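Local coordinates for maltose operon transcriptional repressor (Staphylococcus aureus subsp. aureus Mu50, PDB 3HCW), which probably represses transcription of the maltose operon by binding DNA, with a C-terminal periplasmic-binding-protein-like domain of the kind that senses small-molecule effectors, at residues P25-V30 with I245-G251; Y76-N80 with G141-V145; F136-K140 with L199-L203. All blocks are in the same frame, centred on the assembly; numbering follows the deposited sequence.

Contact 1. Residues P25-V30 with I245-G251; sequences PFYINV and IKPRMLG
This is a helix-helix packing at the hinge side of a two-lobed periplasmic-binding-protein-like fold, where the first turns of helices 25-39 and 247-263 meet. The short axes approach to 7.7 Å and cross at -42°, with Asn29 CA 4.8 Å from Arg248 CA and Val30 CA 4.4 Å from Gly251 CA. Residues 25-30 are helical throughout. Ile245 (-105/16) and the N-cap Lys246, in left-handed conformation (46/61), lead into the helix that begins at Pro247. Phe26 adopts t (chi2 76°), which places its ring among Ile245 (p, t), Pro247 and Leu250 (m, t): CE1 lies 3.8 Å from Ile245 CD1 and 4.1 Å from Leu250 CD1, and CD1 lies 4.0 Å from Pro247 CB. Val30, also t, sets CG2 3.7 Å from Pro247 CB. Asn29 (m) rests CB 3.7 Å from Pro247 CG, while its amide reaches Arg22 and Glu19 of the second subunit. Arg248 is all-trans and leads away to a salt bridge with Glu36. The tight spacing brings backbones together through CA-H...O contacts: Arg248 CA to Asn29 O at 3.5 Å and Val30 CA to Pro247 O at 3.4 Å. At Gly251 a CB would collide with Val30 O, and its bare CA lies 3.4 Å from that oxygen.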
# COMPACT_ATOMS: atom_id res chain seq x y z
N PRO A 25 1.84 1.53 4.17
CA PRO A 25 0.55 1.88 4.77
C PRO A 25 0.65 2.71 6.05
O PRO A 25 -0.35 3.27 6.49
CB PRO A 25 -0.07 0.52 5.11
CG PRO A 25 0.58 -0.43 4.19
CD PRO A 25 2.00 0.07 4.09
N PHE A 26 1.84 2.77 6.64
CA PHE A 26 2.09 3.65 7.77
C PHE A 26 1.99 5.09 7.31
O PHE A 26 1.19 5.86 7.84
CB PHE A 26 3.47 3.43 8.40
CG PHE A 26 3.79 4.42 9.48
CD1 PHE A 26 3.22 4.30 10.74
CD2 PHE A 26 4.67 5.48 9.24
CE1 PHE A 26 3.52 5.22 11.75
CE2 PHE A 26 4.97 6.40 10.24
CZ PHE A 26 4.39 6.27 11.50
N TYR A 27 2.81 5.43 6.32
CA TYR A 27 2.85 6.79 5.82
C TYR A 27 1.56 7.15 5.08
O TYR A 27 1.05 8.25 5.25
CB TYR A 27 4.09 7.01 4.97
CG TYR A 27 5.37 6.84 5.76
CD1 TYR A 27 5.81 7.85 6.62
CD2 TYR A 27 6.12 5.66 5.68
CE1 TYR A 27 6.99 7.70 7.36
CE2 TYR A 27 7.29 5.51 6.42
CZ TYR A 27 7.72 6.53 7.26
OH TYR A 27 8.87 6.38 7.99
N ILE A 28 1.00 6.23 4.30
CA ILE A 28 -0.30 6.49 3.66
C ILE A 28 -1.37 6.91 4.67
O ILE A 28 -2.04 7.92 4.49
CB ILE A 28 -0.77 5.30 2.79
CG1 ILE A 28 0.19 5.12 1.61
CG2 ILE A 28 -2.21 5.53 2.28
CD1 ILE A 28 0.31 3.72 1.19
N ASN A 29 -1.47 6.17 5.77
CA ASN A 29 -2.43 6.52 6.80
C ASN A 29 -2.06 7.74 7.65
O ASN A 29 -2.94 8.52 8.02
CB ASN A 29 -2.76 5.30 7.66
CG ASN A 29 -3.49 4.23 6.87
OD1 ASN A 29 -4.41 4.54 6.12
ND2 ASN A 29 -3.08 2.98 7.02
N VAL A 30 -0.77 7.93 7.94
CA VAL A 30 -0.34 9.10 8.71
C VAL A 30 -0.62 10.38 7.92
O VAL A 30 -1.27 11.30 8.43
CB VAL A 30 1.14 9.02 9.19
CG1 VAL A 30 1.58 10.31 9.78
CG2 VAL A 30 1.29 7.95 10.25
N ILE A 245 -0.88 0.26 15.30
CA ILE A 245 -0.27 1.45 15.92
C ILE A 245 -1.01 2.75 15.58
O ILE A 245 -0.49 3.85 15.78
CB ILE A 245 1.25 1.55 15.62
CG1 ILE A 245 1.52 1.80 14.14
CG2 ILE A 245 1.97 0.29 16.10
CD1 ILE A 245 2.97 2.09 13.81
N LYS A 246 -2.25 2.58 15.09
CA LYS A 246 -3.19 3.66 14.78
C LYS A 246 -2.58 4.84 14.01
O LYS A 246 -2.56 5.97 14.51
CB LYS A 246 -3.86 4.16 16.08
CG LYS A 246 -4.20 3.07 17.10
CD LYS A 246 -5.47 2.32 16.73
CE LYS A 246 -5.66 1.13 17.66
NZ LYS A 246 -6.62 0.13 17.09
N PRO A 247 -2.05 4.58 12.79
CA PRO A 247 -1.36 5.65 12.05
C PRO A 247 -2.26 6.82 11.60
O PRO A 247 -1.81 7.97 11.52
CB PRO A 247 -0.72 4.91 10.86
CG PRO A 247 -1.54 3.65 10.70
CD PRO A 247 -2.04 3.29 12.06
N ARG A 248 -3.54 6.53 11.34
CA ARG A 248 -4.49 7.58 10.99
C ARG A 248 -4.77 8.49 12.19
O ARG A 248 -4.87 9.71 12.03
CB ARG A 248 -5.79 7.00 10.43
CG ARG A 248 -6.60 8.01 9.66
CD ARG A 248 -7.72 7.34 8.91
NE ARG A 248 -8.62 8.33 8.33
CZ ARG A 248 -9.60 8.05 7.50
NH1 ARG A 248 -10.37 9.03 7.03
NH2 ARG A 248 -9.83 6.80 7.13
N MET A 249 -4.85 7.89 13.39
CA MET A 249 -4.95 8.64 14.64
C MET A 249 -3.70 9.49 14.90
O MET A 249 -3.82 10.66 15.23
CB MET A 249 -5.16 7.70 15.84
CG MET A 249 -6.58 7.64 16.37
SD MET A 249 -6.67 6.86 18.01
CE MET A 249 -6.08 8.19 19.05
N LEU A 250 -2.52 8.89 14.75
CA LEU A 250 -1.26 9.64 14.89
C LEU A 250 -1.23 10.90 14.02
O LEU A 250 -0.85 11.97 14.48
CB LEU A 250 -0.05 8.76 14.53
CG LEU A 250 0.39 7.65 15.49
CD1 LEU A 250 1.10 6.56 14.71
CD2 LEU A 250 1.29 8.20 16.60
N GLY A 251 -1.66 10.75 12.76
CA GLY A 251 -1.71 11.84 11.80
C GLY A 251 -2.71 12.93 12.17
O GLY A 251 -2.39 14.12 12.11

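Contact 2. Residues Y76-N80 with G141-V145; sequences YSKEN and GNFEV
A loop, residues 76-80, faces the turn that leads into helix 144-159 across the mouth of the cleft between the lobes, as in LacI-type effector domains. Residues 76-79 are extended, and the touching parts run 103° apart, with Lys78 CA 5.7 Å from Phe143 CA. Gly141 has a positive phi (106/144), Asn142 (-87/51) centres an inverse gamma turn, and Phe143 is the N-cap. Lys78, t at every chi, makes a cation-pi contact, NZ 4.3 Å from the Phe143 ring centroid and 20° off its normal; the ring (m, chi2 -63°) also meets Lys15. A weak hydrogen bond joins Glu79 N to Glu144 OE1 at 3.3 Å, with Glu144 chi2 in p, and Ser77 OG is hydrogen-bonded to Lys99 O. Van der Waals contact adds Lys78 CD to Phe143 CE1 at 3.9 Å and Lys78 CE to Asn142 CB at 3.8 Å. The contact joins the loop between strand 71-74 and helix 82-89 of one lobe to the start of helix 144-159, just after strand 133-139, of the other.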
# COMPACT_ATOMS: atom_id res chain seq x y z
N TYR A 76 9.32 11.49 11.28
CA TYR A 76 10.24 10.52 11.88
C TYR A 76 10.98 11.19 13.04
O TYR A 76 10.98 12.41 13.16
CB TYR A 76 11.24 10.00 10.83
CG TYR A 76 12.19 11.06 10.33
CD1 TYR A 76 11.86 11.86 9.23
CD2 TYR A 76 13.42 11.28 10.96
CE1 TYR A 76 12.73 12.84 8.78
CE2 TYR A 76 14.28 12.25 10.53
CZ TYR A 76 13.94 13.02 9.44
OH TYR A 76 14.80 13.98 9.00
N SER A 77 11.62 10.38 13.88
CA SER A 77 12.47 10.88 14.96
C SER A 77 13.85 10.24 14.87
O SER A 77 13.97 9.01 14.76
CB SER A 77 11.84 10.60 16.32
OG SER A 77 12.60 11.16 17.37
N LYS A 78 14.89 11.06 14.91
CA LYS A 78 16.26 10.56 14.95
C LYS A 78 17.14 11.49 15.79
O LYS A 78 16.96 12.71 15.77
CB LYS A 78 16.84 10.38 13.54
CG LYS A 78 17.99 9.39 13.46
CD LYS A 78 18.11 8.76 12.08
CE LYS A 78 19.33 7.85 12.00
NZ LYS A 78 19.39 7.09 10.71
N GLU A 79 18.06 10.88 16.54
CA GLU A 79 19.04 11.63 17.33
C GLU A 79 19.99 12.36 16.39
O GLU A 79 20.45 11.78 15.40
CB GLU A 79 19.82 10.69 18.26
CG GLU A 79 20.60 11.41 19.37
CD GLU A 79 21.88 10.68 19.77
OE1 GLU A 79 22.85 11.37 20.16
OE2 GLU A 79 21.91 9.43 19.71
N ASN A 80 20.26 13.62 16.71
CA ASN A 80 21.05 14.55 15.89
C ASN A 80 20.54 14.64 14.45
O ASN A 80 21.31 14.48 13.50
CB ASN A 80 22.56 14.21 15.92
CG ASN A 80 23.09 14.04 17.33
OD1 ASN A 80 22.69 14.75 18.25
ND2 ASN A 80 24.01 13.09 17.50
N GLY A 141 19.70 1.85 9.94
CA GLY A 141 19.37 3.20 10.37
C GLY A 141 19.27 3.24 11.88
O GLY A 141 18.79 2.29 12.50
N ASN A 142 19.72 4.33 12.48
CA ASN A 142 19.66 4.48 13.93
C ASN A 142 18.32 5.07 14.38
O ASN A 142 18.28 6.04 15.15
CB ASN A 142 20.85 5.33 14.43
CG ASN A 142 22.20 4.76 14.01
OD1 ASN A 142 22.38 3.54 13.94
ND2 ASN A 142 23.16 5.64 13.75
N PHE A 143 17.23 4.47 13.90
CA PHE A 143 15.88 4.96 14.16
C PHE A 143 15.40 4.61 15.56
O PHE A 143 15.57 3.48 16.01
CB PHE A 143 14.89 4.45 13.11
CG PHE A 143 15.18 4.95 11.72
CD1 PHE A 143 15.11 6.32 11.44
CD2 PHE A 143 15.55 4.07 10.71
CE1 PHE A 143 15.39 6.79 10.16
CE2 PHE A 143 15.83 4.53 9.44
CZ PHE A 143 15.75 5.89 9.16
N GLU A 144 14.80 5.59 16.22
CA GLU A 144 14.35 5.42 17.59
C GLU A 144 13.22 4.39 17.74
O GLU A 144 13.12 3.75 18.76
CB GLU A 144 13.97 6.76 18.21
CG GLU A 144 15.09 7.42 19.04
CD GLU A 144 16.42 7.58 18.28
OE1 GLU A 144 16.42 8.04 17.12
OE2 GLU A 144 17.47 7.24 18.87
N VAL A 145 12.41 4.22 16.70
CA VAL A 145 11.32 3.23 16.70
C VAL A 145 11.92 1.81 16.78
O VAL A 145 11.46 0.97 17.57
CB VAL A 145 10.34 3.44 15.48
CG1 VAL A 145 11.10 3.81 14.22
CG2 VAL A 145 9.48 2.20 15.22

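Contact 3. Residues F136-K140 with L199-L203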
# COMPACT_ATOMS: atom_id res chain seq x y z
N PHE A 136 14.28 -11.30 16.62
CA PHE A 136 13.80 -9.99 16.18
C PHE A 136 14.57 -9.55 14.94
O PHE A 136 15.80 -9.54 14.93
CB PHE A 136 13.95 -8.92 17.27
CG PHE A 136 13.12 -7.67 17.02
CD1 PHE A 136 11.85 -7.54 17.58
CD2 PHE A 136 13.62 -6.62 16.22
CE1 PHE A 136 11.07 -6.40 17.36
CE2 PHE A 136 12.85 -5.47 15.99
CZ PHE A 136 11.57 -5.36 16.56
N ILE A 137 13.82 -9.18 13.90
CA ILE A 137 14.42 -8.73 12.66
C ILE A 137 14.17 -7.24 12.45
O ILE A 137 13.03 -6.78 12.50
CB ILE A 137 13.94 -9.58 11.45
CG1 ILE A 137 14.17 -11.07 11.72
CG2 ILE A 137 14.64 -9.16 10.17
CD1 ILE A 137 13.87 -11.99 10.55
N THR A 138 15.24 -6.48 12.25
CA THR A 138 15.13 -5.04 12.09
C THR A 138 15.82 -4.51 10.81
O THR A 138 16.55 -5.24 10.13
CB THR A 138 15.61 -4.28 13.37
OG1 THR A 138 15.20 -2.91 13.30
CG2 THR A 138 17.13 -4.36 13.55
N GLU A 139 15.54 -3.25 10.50
CA GLU A 139 16.13 -2.54 9.36
C GLU A 139 17.23 -1.60 9.81
O GLU A 139 17.21 -1.11 10.93
CB GLU A 139 15.06 -1.70 8.66
CG GLU A 139 14.36 -2.37 7.49
CD GLU A 139 13.19 -1.54 6.96
OE1 GLU A 139 12.35 -1.10 7.78
OE2 GLU A 139 13.12 -1.34 5.73
N LYS A 140 18.16 -1.32 8.91
CA LYS A 140 19.26 -0.41 9.17
C LYS A 140 18.80 1.04 9.37
O LYS A 140 17.68 1.42 9.01
CB LYS A 140 20.31 -0.50 8.06
CG LYS A 140 20.34 -1.85 7.35
CD LYS A 140 21.75 -2.38 7.23
CE LYS A 140 21.74 -3.79 6.68
NZ LYS A 140 22.81 -4.64 7.29
N LEU A 199 10.32 -5.75 12.76
CA LEU A 199 10.14 -4.32 13.03
C LEU A 199 8.86 -3.68 12.45
O LEU A 199 8.24 -2.85 13.11
CB LEU A 199 11.36 -3.57 12.48
CG LEU A 199 11.39 -2.06 12.71
CD1 LEU A 199 11.54 -1.78 14.19
CD2 LEU A 199 12.50 -1.40 11.91
N ASP A 200 8.50 -4.06 11.23
CA ASP A 200 7.48 -3.37 10.45
C ASP A 200 6.96 -4.32 9.39
O ASP A 200 7.69 -5.18 8.91
CB ASP A 200 8.11 -2.13 9.78
CG ASP A 200 7.17 -1.47 8.78
OD1 ASP A 200 6.12 -0.95 9.22
OD2 ASP A 200 7.47 -1.48 7.56
N ALA A 201 5.69 -4.16 9.03
CA ALA A 201 4.98 -5.04 8.10
C ALA A 201 5.58 -5.15 6.69
O ALA A 201 5.55 -6.22 6.10
CB ALA A 201 3.52 -4.60 8.01
N MET A 202 6.13 -4.05 6.17
CA MET A 202 6.73 -4.05 4.82
C MET A 202 7.97 -4.94 4.76
O MET A 202 8.11 -5.76 3.85
CB MET A 202 7.03 -2.61 4.37
CG MET A 202 7.08 -2.42 2.84
SD MET A 202 5.67 -3.09 1.90
CE MET A 202 4.30 -2.22 2.64
N LEU A 203 8.83 -4.82 5.77
CA LEU A 203 9.95 -5.76 5.94
C LEU A 203 9.46 -7.20 6.20
O LEU A 203 9.97 -8.15 5.62
CB LEU A 203 10.88 -5.28 7.06
CG LEU A 203 12.06 -6.17 7.47
CD1 LEU A 203 13.00 -6.33 6.29
CD2 LEU A 203 12.77 -5.59 8.70
O HOH W 1 9.89 -1.93 6.72
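Leu199 opens residues 199-203 just beyond strand 194-198 and still pairs with the neighbouring parallel strand: its N donates to Ile137 O at 2.9 Å (N-H...O angle 159°). Its own backbone (-47/-40) then turns out of the sheet. The Leu199 side chain (t, p) points toward strand 133-139, where CD2 lies 3.4 Å from Thr138 OG1 and 3.8 Å from Glu139 N, while the Phe136 ring comes up alongside, CZ 3.9 Å from Leu199 CA. Thr138 OG1 finds its hydrogen-bond partner in Ser146 of helix 144-159. Asp200 follows as the N-cap of helix 201-213, its OD2 accepting from Met202 N at 3.2 Å. Its OD1 bonds to Asn228 and to a glycerol, probably from the crystallisation liquor, consistent with a place on the ligand cleft. Adjacent parallel strands thus lead into helices at their C-terminal ends, as in the alpha/beta lobes of periplasmic-binding-protein-like folds. Ala201 is out of reach of the strand, and the end of the Met202 side chain leads away to pack on Tyr231 of the second subunit. Leu203 (t, p) returns toward the strand and seats CD2 4.3 Å from Ile137 CG2, 3.9 Å from Thr138 C and 3.8 Å from Glu139 CG. Its N makes a weak 3.2 Å hydrogen bond to water 1, which donates to Glu139 OE1 at 2.8 Å and Asp200 OD2 at 2.6 Å. The contact therefore combines a leucine-lined apolar seam along residues 136-139 with a polar side, where one water, donating to both carboxylates, bridges two acidic groups.

Overall arrangement
From the N terminus, the chain first lays down residues 25-30 of helix 25-39; contact 1, the widest loop, is closed only when 245-251 packs on them, and contacts 2 and 3 are both nested within it. Residues 76-80 come next and are met by 141-145, but residues 136-140, from strand 133-139 and the loop after it, precede that meeting and pair only later with 199-203, so contacts 2 and 3 cross. Their segments adjoin at 140-141. Contact 2 spans the cleft between lobes, contact 3 ties strand to helix within the second lobe, and contact 1 joins helices where the chain crosses back to the first. Contacts 1 and 3 touch through Pro25 CD and Met202 CE, 3.6 Å apart.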